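Local coordinates for putative lipoprotein (Bacteroides thetaiotaomicron, PDB 4Q1Z), which is of unknown function but is a putative lipoprotein of the DUF4876 family, built from two domains rich in beta strand, at residues Ile134-Ala139 / Leu190-Ser195; Cys116-Glu121 / Pro212-Asp217; Leu30-Asp35 / Lys45-Asn50. All coordinates share one frame; numbering follows the deposited sequence.

Contact 1 (Ile134-Ala139 / Leu190-Ser195); sequences IYNNSA and LAPGES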
loop_
_atom_site.group_PDB
_atom_site.type_symbol
_atom_site.label_atom_id
_atom_site.label_comp_id
_atom_site.label_asym_id
_atom_site.label_seq_id
_atom_site.Cartn_x
_atom_site.Cartn_y
_atom_site.Cartn_z
ATOM N N ILE A 134 -5.067 -3.071 -1.414
ATOM C CA ILE A 134 -4.472 -1.745 -1.215
ATOM C C ILE A 134 -5.079 -1.166 0.061
ATOM O O ILE A 134 -6.283 -1.260 0.233
ATOM C CB ILE A 134 -4.809 -0.934 -2.517
ATOM C CG1 ILE A 134 -3.934 -1.362 -3.675
ATOM C CG2 ILE A 134 -4.847 0.579 -2.365
ATOM C CD1 ILE A 134 -2.496 -1.545 -3.257
ATOM N N TYR A 135 -4.256 -0.614 0.970
ATOM C CA TYR A 135 -4.703 -0.081 2.266
ATOM C C TYR A 135 -4.268 1.370 2.478
ATOM O O TYR A 135 -3.129 1.734 2.170
ATOM C CB TYR A 135 -4.139 -0.973 3.397
ATOM C CG TYR A 135 -4.511 -0.624 4.833
ATOM C CD1 TYR A 135 -5.732 -1.021 5.375
ATOM C CD2 TYR A 135 -3.583 -0.031 5.690
ATOM C CE1 TYR A 135 -6.055 -0.759 6.712
ATOM C CE2 TYR A 135 -3.898 0.248 7.024
ATOM C CZ TYR A 135 -5.129 -0.134 7.535
ATOM O OH TYR A 135 -5.443 0.119 8.853
ATOM N N ASN A 136 -5.178 2.192 3.036
ATOM C CA ASN A 136 -4.852 3.561 3.407
ATOM C C ASN A 136 -4.216 3.478 4.781
ATOM O O ASN A 136 -4.912 3.298 5.795
ATOM C CB ASN A 136 -6.058 4.484 3.367
ATOM C CG ASN A 136 -5.752 5.932 3.717
ATOM O OD1 ASN A 136 -4.669 6.280 4.198
ATOM N ND2 ASN A 136 -6.705 6.816 3.480
ATOM N N ASN A 137 -2.872 3.522 4.791
ATOM C CA ASN A 137 -2.027 3.405 5.984
ATOM C C ASN A 137 -1.706 4.798 6.607
ATOM O O ASN A 137 -1.085 4.875 7.667
ATOM C CB ASN A 137 -0.743 2.679 5.556
ATOM C CG ASN A 137 -0.038 1.882 6.603
ATOM O OD1 ASN A 137 -0.635 1.112 7.365
ATOM N ND2 ASN A 137 1.272 2.003 6.608
ATOM N N SER A 138 -2.187 5.882 5.961
ATOM C CA SER A 138 -1.940 7.274 6.318
ATOM C C SER A 138 -2.937 7.867 7.379
ATOM O O SER A 138 -3.909 7.220 7.802
ATOM C CB SER A 138 -1.931 8.130 5.051
ATOM O OG SER A 138 -3.195 8.668 4.691
ATOM N N ALA A 139 -2.636 9.116 7.808
ATOM C CA ALA A 139 -3.366 9.905 8.805
ATOM C C ALA A 139 -4.641 10.576 8.261
ATOM O O ALA A 139 -5.415 11.113 9.046
ATOM C CB ALA A 139 -2.445 10.972 9.373
ATOM N N LEU A 190 -10.469 6.815 -0.044
ATOM C CA LEU A 190 -10.157 5.766 0.894
ATOM C C LEU A 190 -9.818 6.457 2.217
ATOM O O LEU A 190 -8.974 7.350 2.256
ATOM C CB LEU A 190 -9.011 4.904 0.335
ATOM C CG LEU A 190 -9.091 3.376 0.505
ATOM C CD1 LEU A 190 -10.256 2.781 -0.242
ATOM C CD2 LEU A 190 -7.824 2.732 0.016
ATOM N N ALA A 191 -10.576 6.147 3.264
ATOM C CA ALA A 191 -10.364 6.716 4.596
ATOM C C ALA A 191 -9.270 5.936 5.330
ATOM O O ALA A 191 -9.040 4.770 4.998
ATOM C CB ALA A 191 -11.662 6.659 5.391
ATOM N N PRO A 192 -8.585 6.519 6.337
ATOM C CA PRO A 192 -7.599 5.723 7.101
ATOM C C PRO A 192 -8.231 4.431 7.668
ATOM O O PRO A 192 -9.240 4.495 8.378
ATOM C CB PRO A 192 -7.182 6.681 8.239
ATOM C CG PRO A 192 -7.480 8.031 7.739
ATOM C CD PRO A 192 -8.692 7.898 6.866
ATOM N N GLY A 193 -7.653 3.283 7.338
ATOM C CA GLY A 193 -8.152 1.988 7.795
ATOM C C GLY A 193 -9.009 1.229 6.794
ATOM O O GLY A 193 -9.460 0.106 7.068
ATOM N N GLU A 194 -9.259 1.867 5.626
ATOM C CA GLU A 194 -10.029 1.313 4.529
ATOM C C GLU A 194 -9.113 0.685 3.500
ATOM O O GLU A 194 -8.014 1.179 3.244
ATOM C CB GLU A 194 -10.898 2.379 3.860
ATOM C CG GLU A 194 -12.196 2.695 4.591
ATOM C CD GLU A 194 -13.166 3.615 3.867
ATOM O OE1 GLU A 194 -12.767 4.240 2.856
ATOM O OE2 GLU A 194 -14.332 3.714 4.316
ATOM N N SER A 195 -9.575 -0.424 2.924
ATOM C CA SER A 195 -8.889 -1.157 1.864
ATOM C C SER A 195 -9.648 -1.053 0.543
ATOM O O SER A 195 -10.869 -0.919 0.530
ATOM C CB SER A 195 -8.752 -2.640 2.223
ATOM O OG SER A 195 -7.670 -2.955 3.081
#
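Asn136, at the end of strand 131-136, reaches into the bend formed by Leu190-Ser195. Asn136 CB lies 3.4 Å from Ala191 O, against the backbone of that bend. With chi1 at -179°, CG stands anti to the backbone N and close to the same carbonyl. The amide then splits its two functions. Asn136 ND2 donates to Leu190 O at 2.6 Å; the acceptor lies near the amide plane, whereas ND2 stands well above the plane of the Leu190 carbonyl, and the N-H...O angle is a bent 135°. A further ND2 bond goes to Asp140 O. Asn136 OD1 turns back on its own segment, taking Ser138 OG at 2.8 Å on a lone pair and Ser138 N at 3.1 Å, the second closing an Asx turn. Asparagine suits this buried place because one group both donates and accepts.

The framework is an antiparallel pairing of neighbouring strands in the larger mixed sheet, with Tyr135 and Ser195 as a non-hydrogen-bonded pair. Ala191-Glu194 form a type II turn, for which Pro192, and Gly193 with its positive phi, are apt choices. The backbone of Asn136 grips the second half of the turn: Asn136 N donates to Glu194 O at 3.0 Å, nearly straight at 172°, and Asn136 O accepts from Gly193 N at 3.1 Å. Ser195 OG meets the Tyr135 ring edge, 3.6 Å from CD1, while its hydrogen bond goes to Glu133. The Tyr135 hydroxyl bonds to Tyr366 O. Farther along, Pro192 CB rests 3.3 Å from Ser138 O.

Contact 2 (Cys116-Glu121 / Pro212-Asp217); sequences CGSRPE and PQSPID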
loop_
_atom_site.group_PDB
_atom_site.type_symbol
_atom_site.label_atom_id
_atom_site.label_comp_id
_atom_site.label_asym_id
_atom_site.label_seq_id
_atom_site.Cartn_x
_atom_site.Cartn_y
_atom_site.Cartn_z
ATOM N N CYS A 116 -0.756 -17.072 -7.013
ATOM C CA CYS A 116 -0.257 -18.346 -7.544
ATOM C C CYS A 116 -1.354 -19.303 -8.078
ATOM O O CYS A 116 -1.028 -20.367 -8.638
ATOM C CB CYS A 116 0.640 -19.039 -6.526
ATOM S SG CYS A 116 -0.256 -19.721 -5.113
ATOM N N GLY A 117 -2.616 -18.928 -7.919
ATOM C CA GLY A 117 -3.690 -19.810 -8.330
ATOM C C GLY A 117 -3.909 -20.921 -7.317
ATOM O O GLY A 117 -3.191 -21.016 -6.307
ATOM N N SER A 118 -4.924 -21.753 -7.562
ATOM C CA SER A 118 -5.274 -22.860 -6.679
ATOM C C SER A 118 -5.596 -24.109 -7.502
ATOM O O SER A 118 -5.594 -24.040 -8.732
ATOM C CB SER A 118 -6.448 -22.467 -5.790
ATOM O OG SER A 118 -7.489 -21.892 -6.560
ATOM N N ARG A 119 -5.828 -25.257 -6.826
ATOM C CA ARG A 119 -6.134 -26.518 -7.497
ATOM C C ARG A 119 -7.542 -27.015 -7.179
ATOM O O ARG A 119 -7.807 -27.346 -6.017
ATOM C CB ARG A 119 -5.128 -27.611 -7.099
ATOM C CG ARG A 119 -3.747 -27.470 -7.710
ATOM C CD ARG A 119 -2.736 -28.263 -6.902
ATOM N NE ARG A 119 -1.357 -28.015 -7.325
ATOM C CZ ARG A 119 -0.722 -28.711 -8.266
ATOM N NH1 ARG A 119 -1.337 -29.705 -8.901
ATOM N NH2 ARG A 119 0.529 -28.411 -8.589
ATOM N N PRO A 120 -8.460 -27.145 -8.173
ATOM C CA PRO A 120 -9.774 -27.724 -7.861
ATOM C C PRO A 120 -9.640 -29.226 -7.648
ATOM O O PRO A 120 -8.750 -29.852 -8.242
ATOM C CB PRO A 120 -10.626 -27.382 -9.096
ATOM C CG PRO A 120 -9.789 -26.496 -9.957
ATOM C CD PRO A 120 -8.370 -26.814 -9.610
ATOM N N GLU A 121 -10.494 -29.800 -6.775
ATOM C CA GLU A 121 -10.519 -31.241 -6.496
ATOM C C GLU A 121 -11.022 -31.950 -7.727
ATOM O O GLU A 121 -10.574 -33.061 -8.013
ATOM C CB GLU A 121 -11.389 -31.582 -5.277
ATOM C CG GLU A 121 -10.599 -31.757 -3.985
ATOM C CD GLU A 121 -11.413 -31.975 -2.718
ATOM O OE1 GLU A 121 -12.325 -32.837 -2.723
ATOM O OE2 GLU A 121 -11.110 -31.302 -1.703
ATOM N N PRO A 212 -14.327 -24.759 -5.976
ATOM C CA PRO A 212 -14.768 -24.780 -4.558
ATOM C C PRO A 212 -13.622 -24.761 -3.512
ATOM O O PRO A 212 -13.869 -24.392 -2.362
ATOM C CB PRO A 212 -15.576 -26.070 -4.472
ATOM C CG PRO A 212 -16.071 -26.286 -5.844
ATOM C CD PRO A 212 -14.962 -25.854 -6.743
ATOM N N GLN A 213 -12.371 -25.094 -3.921
ATOM C CA GLN A 213 -11.176 -25.117 -3.057
ATOM C C GLN A 213 -10.384 -23.804 -3.141
ATOM O O GLN A 213 -9.280 -23.709 -2.584
ATOM C CB GLN A 213 -10.264 -26.311 -3.410
ATOM C CG GLN A 213 -10.819 -27.696 -3.019
ATOM C CD GLN A 213 -11.921 -28.191 -3.918
ATOM O OE1 GLN A 213 -11.837 -28.145 -5.148
ATOM N NE2 GLN A 213 -12.987 -28.671 -3.318
ATOM N N SER A 214 -10.938 -22.776 -3.812
ATOM C CA SER A 214 -10.282 -21.463 -3.866
ATOM C C SER A 214 -10.378 -20.845 -2.470
ATOM O O SER A 214 -11.391 -21.063 -1.802
ATOM C CB SER A 214 -10.927 -20.571 -4.917
ATOM O OG SER A 214 -10.268 -19.319 -4.965
ATOM N N PRO A 215 -9.342 -20.142 -1.967
ATOM C CA PRO A 215 -9.418 -19.623 -0.591
ATOM C C PRO A 215 -10.394 -18.459 -0.374
ATOM O O PRO A 215 -10.734 -18.174 0.778
ATOM C CB PRO A 215 -7.990 -19.151 -0.325
ATOM C CG PRO A 215 -7.447 -18.822 -1.661
ATOM C CD PRO A 215 -8.037 -19.825 -2.590
ATOM N N ILE A 216 -10.821 -17.773 -1.450
ATOM C CA ILE A 216 -11.674 -16.583 -1.336
ATOM C C ILE A 216 -12.883 -16.584 -2.294
ATOM O O ILE A 216 -12.929 -17.325 -3.285
ATOM C CB ILE A 216 -10.818 -15.287 -1.600
ATOM C CG1 ILE A 216 -9.924 -15.444 -2.864
ATOM C CG2 ILE A 216 -9.978 -14.900 -0.383
ATOM C CD1 ILE A 216 -10.075 -14.458 -3.839
ATOM N N ASP A 217 -13.844 -15.688 -1.970
ATOM C CA ASP A 217 -15.003 -15.268 -2.757
ATOM C C ASP A 217 -14.649 -13.842 -3.155
ATOM O O ASP A 217 -14.639 -12.967 -2.291
ATOM C CB ASP A 217 -16.331 -15.375 -1.943
ATOM C CG ASP A 217 -17.565 -14.679 -2.523
ATOM O OD1 ASP A 217 -17.474 -14.130 -3.633
ATOM O OD2 ASP A 217 -18.600 -14.633 -1.835
#
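Gln213 and Glu121 carry this meeting of two irregular loops, one running from strand 108-114 to strand 131-136, the other following strand 195-199. Along 212-217, Gln213 makes the first close approach, with CB 3.7 Å from Arg119 O. A bend at chi2 (75°) places CD beside the Pro120-Glu121 backbone. There Gln213 OE1 accepts from Glu121 N at 2.7 Å, through an N-H...O angle of 162°, with the donor standing above the plane of the Gln213 amide carbonyl. Gln213 OE1 also lies 3.4 Å from Pro120 CA. The Glu121 chain, extended beyond CG, crosses that of Gln213 at about a right angle, and its carboxylate stacks on the amide with the planes 25° apart; NE2 of Gln213 is 3.6 Å from OE2 of Glu121. A glutamine suits this place, since its amide, at the end of a chain long enough to span the gap, gives a carbonyl that accepts from the other loop's backbone.

Ser214 comes next, its CA 3.9 Å from Ser118 OG. Both serine hydroxyls bond to the same oxygen, Asp129 OD2, which ties the loops together through two small polar side chains. At Pro215, ring atom CD lies 4.4 Å from Ser118 CB.

Contact 3 (Leu30-Asp35 / Lys45-Asn50); sequences LTVKFD and KEVTDN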
loop_
_atom_site.group_PDB
_atom_site.type_symbol
_atom_site.label_atom_id
_atom_site.label_comp_id
_atom_site.label_asym_id
_atom_site.label_seq_id
_atom_site.Cartn_x
_atom_site.Cartn_y
_atom_site.Cartn_z
ATOM N N LEU A 30 -2.167 16.627 15.710
ATOM C CA LEU A 30 -1.402 16.409 16.931
ATOM C C LEU A 30 -2.154 16.936 18.156
ATOM O O LEU A 30 -2.593 18.087 18.189
ATOM C CB LEU A 30 0.008 17.048 16.799
ATOM C CG LEU A 30 1.039 16.799 17.910
ATOM C CD1 LEU A 30 1.391 15.337 18.014
ATOM C CD2 LEU A 30 2.295 17.590 17.667
ATOM N N THR A 31 -2.281 16.078 19.175
ATOM C CA THR A 31 -2.969 16.400 20.415
ATOM C C THR A 31 -2.186 15.993 21.664
ATOM O O THR A 31 -1.370 15.066 21.653
ATOM C CB THR A 31 -4.347 15.731 20.453
ATOM O OG1 THR A 31 -4.226 14.353 20.068
ATOM C CG2 THR A 31 -5.393 16.467 19.601
ATOM N N VAL A 32 -2.468 16.711 22.747
ATOM C CA VAL A 32 -1.965 16.470 24.084
ATOM C C VAL A 32 -3.201 16.265 24.944
ATOM O O VAL A 32 -3.958 17.205 25.159
ATOM C CB VAL A 32 -1.012 17.578 24.617
ATOM C CG1 VAL A 32 -0.696 17.364 26.086
ATOM C CG2 VAL A 32 0.282 17.596 23.819
ATOM N N LYS A 33 -3.446 15.013 25.342
ATOM C CA LYS A 33 -4.557 14.607 26.201
ATOM C C LYS A 33 -4.054 14.502 27.656
ATOM O O LYS A 33 -2.945 14.003 27.880
ATOM C CB LYS A 33 -5.168 13.257 25.737
ATOM C CG LYS A 33 -5.957 13.280 24.423
ATOM C CD LYS A 33 -6.272 11.848 23.913
ATOM C CE LYS A 33 -6.991 11.801 22.567
ATOM N NZ LYS A 33 -6.748 10.529 21.807
ATOM N N PHE A 34 -4.850 15.002 28.629
ATOM C CA PHE A 34 -4.580 14.931 30.074
ATOM C C PHE A 34 -5.708 14.148 30.765
ATOM O O PHE A 34 -6.724 14.753 31.108
ATOM C CB PHE A 34 -4.465 16.334 30.690
ATOM C CG PHE A 34 -3.265 17.169 30.326
ATOM C CD1 PHE A 34 -3.214 17.849 29.117
ATOM C CD2 PHE A 34 -2.243 17.378 31.241
ATOM C CE1 PHE A 34 -2.137 18.688 28.815
ATOM C CE2 PHE A 34 -1.159 18.202 30.932
ATOM C CZ PHE A 34 -1.105 18.841 29.717
ATOM N N ASP A 35 -5.560 12.808 30.924
ATOM C CA ASP A 35 -6.578 11.944 31.557
ATOM C C ASP A 35 -6.381 11.814 33.109
ATOM O O ASP A 35 -5.290 12.088 33.628
ATOM C CB ASP A 35 -6.597 10.556 30.895
ATOM N N LYS A 45 -5.825 19.033 24.070
ATOM C CA LYS A 45 -5.284 20.296 23.576
ATOM C C LYS A 45 -4.644 20.101 22.202
ATOM O O LYS A 45 -3.871 19.173 22.019
ATOM C CB LYS A 45 -4.269 20.854 24.595
ATOM C CG LYS A 45 -3.633 22.194 24.244
ATOM C CD LYS A 45 -4.389 23.383 24.795
ATOM C CE LYS A 45 -3.723 24.675 24.401
ATOM N NZ LYS A 45 -3.683 24.879 22.923
ATOM N N GLU A 46 -4.979 20.974 21.240
ATOM C CA GLU A 46 -4.424 20.960 19.886
ATOM C C GLU A 46 -2.995 21.505 19.910
ATOM O O GLU A 46 -2.711 22.456 20.643
ATOM C CB GLU A 46 -5.293 21.779 18.935
ATOM C CG GLU A 46 -6.148 20.945 18.010
ATOM C CD GLU A 46 -6.358 21.625 16.673
ATOM O OE1 GLU A 46 -7.343 22.388 16.542
ATOM O OE2 GLU A 46 -5.503 21.441 15.775
ATOM N N VAL A 47 -2.089 20.888 19.125
ATOM C CA VAL A 47 -0.676 21.272 19.124
ATOM C C VAL A 47 -0.173 21.456 17.686
ATOM O O VAL A 47 -0.385 20.584 16.845
ATOM C CB VAL A 47 0.183 20.218 19.897
ATOM C CG1 VAL A 47 1.623 20.677 20.034
ATOM C CG2 VAL A 47 -0.399 19.908 21.269
ATOM N N THR A 48 0.530 22.565 17.418
ATOM C CA THR A 48 1.119 22.816 16.104
ATOM C C THR A 48 2.605 23.072 16.200
ATOM O O THR A 48 3.281 23.063 15.173
ATOM C CB THR A 48 0.450 23.972 15.392
ATOM O OG1 THR A 48 0.326 25.086 16.286
ATOM C CG2 THR A 48 -0.859 23.575 14.767
ATOM N N ASP A 49 3.132 23.294 17.415
ATOM C CA ASP A 49 4.557 23.549 17.576
ATOM C C ASP A 49 5.189 22.587 18.576
ATOM O O ASP A 49 4.491 21.734 19.113
ATOM C CB ASP A 49 4.791 25.007 17.990
ATOM C CG ASP A 49 5.936 25.673 17.252
ATOM O OD1 ASP A 49 6.792 24.937 16.673
ATOM O OD2 ASP A 49 6.007 26.922 17.277
ATOM N N ASN A 50 6.513 22.708 18.806
ATOM C CA ASN A 50 7.278 21.894 19.753
ATOM C C ASN A 50 6.882 22.170 21.215
ATOM O O ASN A 50 7.090 21.311 22.068
ATOM C CB ASN A 50 8.764 22.146 19.569
ATOM C CG ASN A 50 9.355 21.349 18.441
ATOM O OD1 ASN A 50 9.943 20.282 18.652
ATOM N ND2 ASN A 50 9.196 21.838 17.213
#
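Val32 and Lys45 form a hydrogen-bonded antiparallel pair in the beta hairpin of strands 24-35 and 43-46, the latter an outermost strand of the seven-stranded sheet. Each residue gives and takes once: Val32 N donates to Lys45 O at 2.9 Å, and Lys45 N to Val32 O at 2.8 Å. The first bond lies in the carbonyl plane; in the second the donor is tilted 31° from it. The next link is made by Val47 N, which donates to Leu30 O at 3.0 Å.

Between these links, Thr31 and Glu46 are a non-hydrogen-bonded pair. The backbone of Thr31 turns instead to Ser67 on strand 60-72, and its hydroxyl OG1 also donates to Ser67 O, so this beta-branched residue, well suited to a strand, ties its polar end to the neighbour on its other side. Toward the hairpin partner, Thr31 CA makes a C-H...O contact of 3.3 Å with Lys45 O, which thus has a second, weaker neighbour. Lys45 NZ curls back to its own segment in a weak bond to Glu46 O.

Leu30, Val32 and Val47 are buried, and valine and leucine suit these places, offering methyls and no polar groups to satisfy. Val32 and Leu30 also touch Val64 and Val66 of strand 60-72. Val47 puts a methyl toward each of them: CG1, anti to the backbone N (chi1 -174°), lies 3.9 Å from Leu30 CD2, and Val47 CG2 is 3.5 Å from Val32 CG2.

How the contacts relate
The three contacts are spread along an elongated chain. Contact 1 is the most central, about 9 Å from the chain's centre, while contacts 2 and 3 lie on opposite sides of that centre, with their own centres 50 Å apart. Contact 1 is 28 Å from contact 2 and 24 Å from contact 3, centre to centre; its nearest atoms come within about 8 Å of contact 3 without touching. Contacts 1 and 2 share neighbouring strands: 131-136 leads from the loop of 116-121 to contact 1, and 195-199 runs from contact 1 toward the loop of 212-217. Contact 3 belongs to the other, N-terminal sheet, to which contact 1 is joined weakly by Ala139 and Glu77.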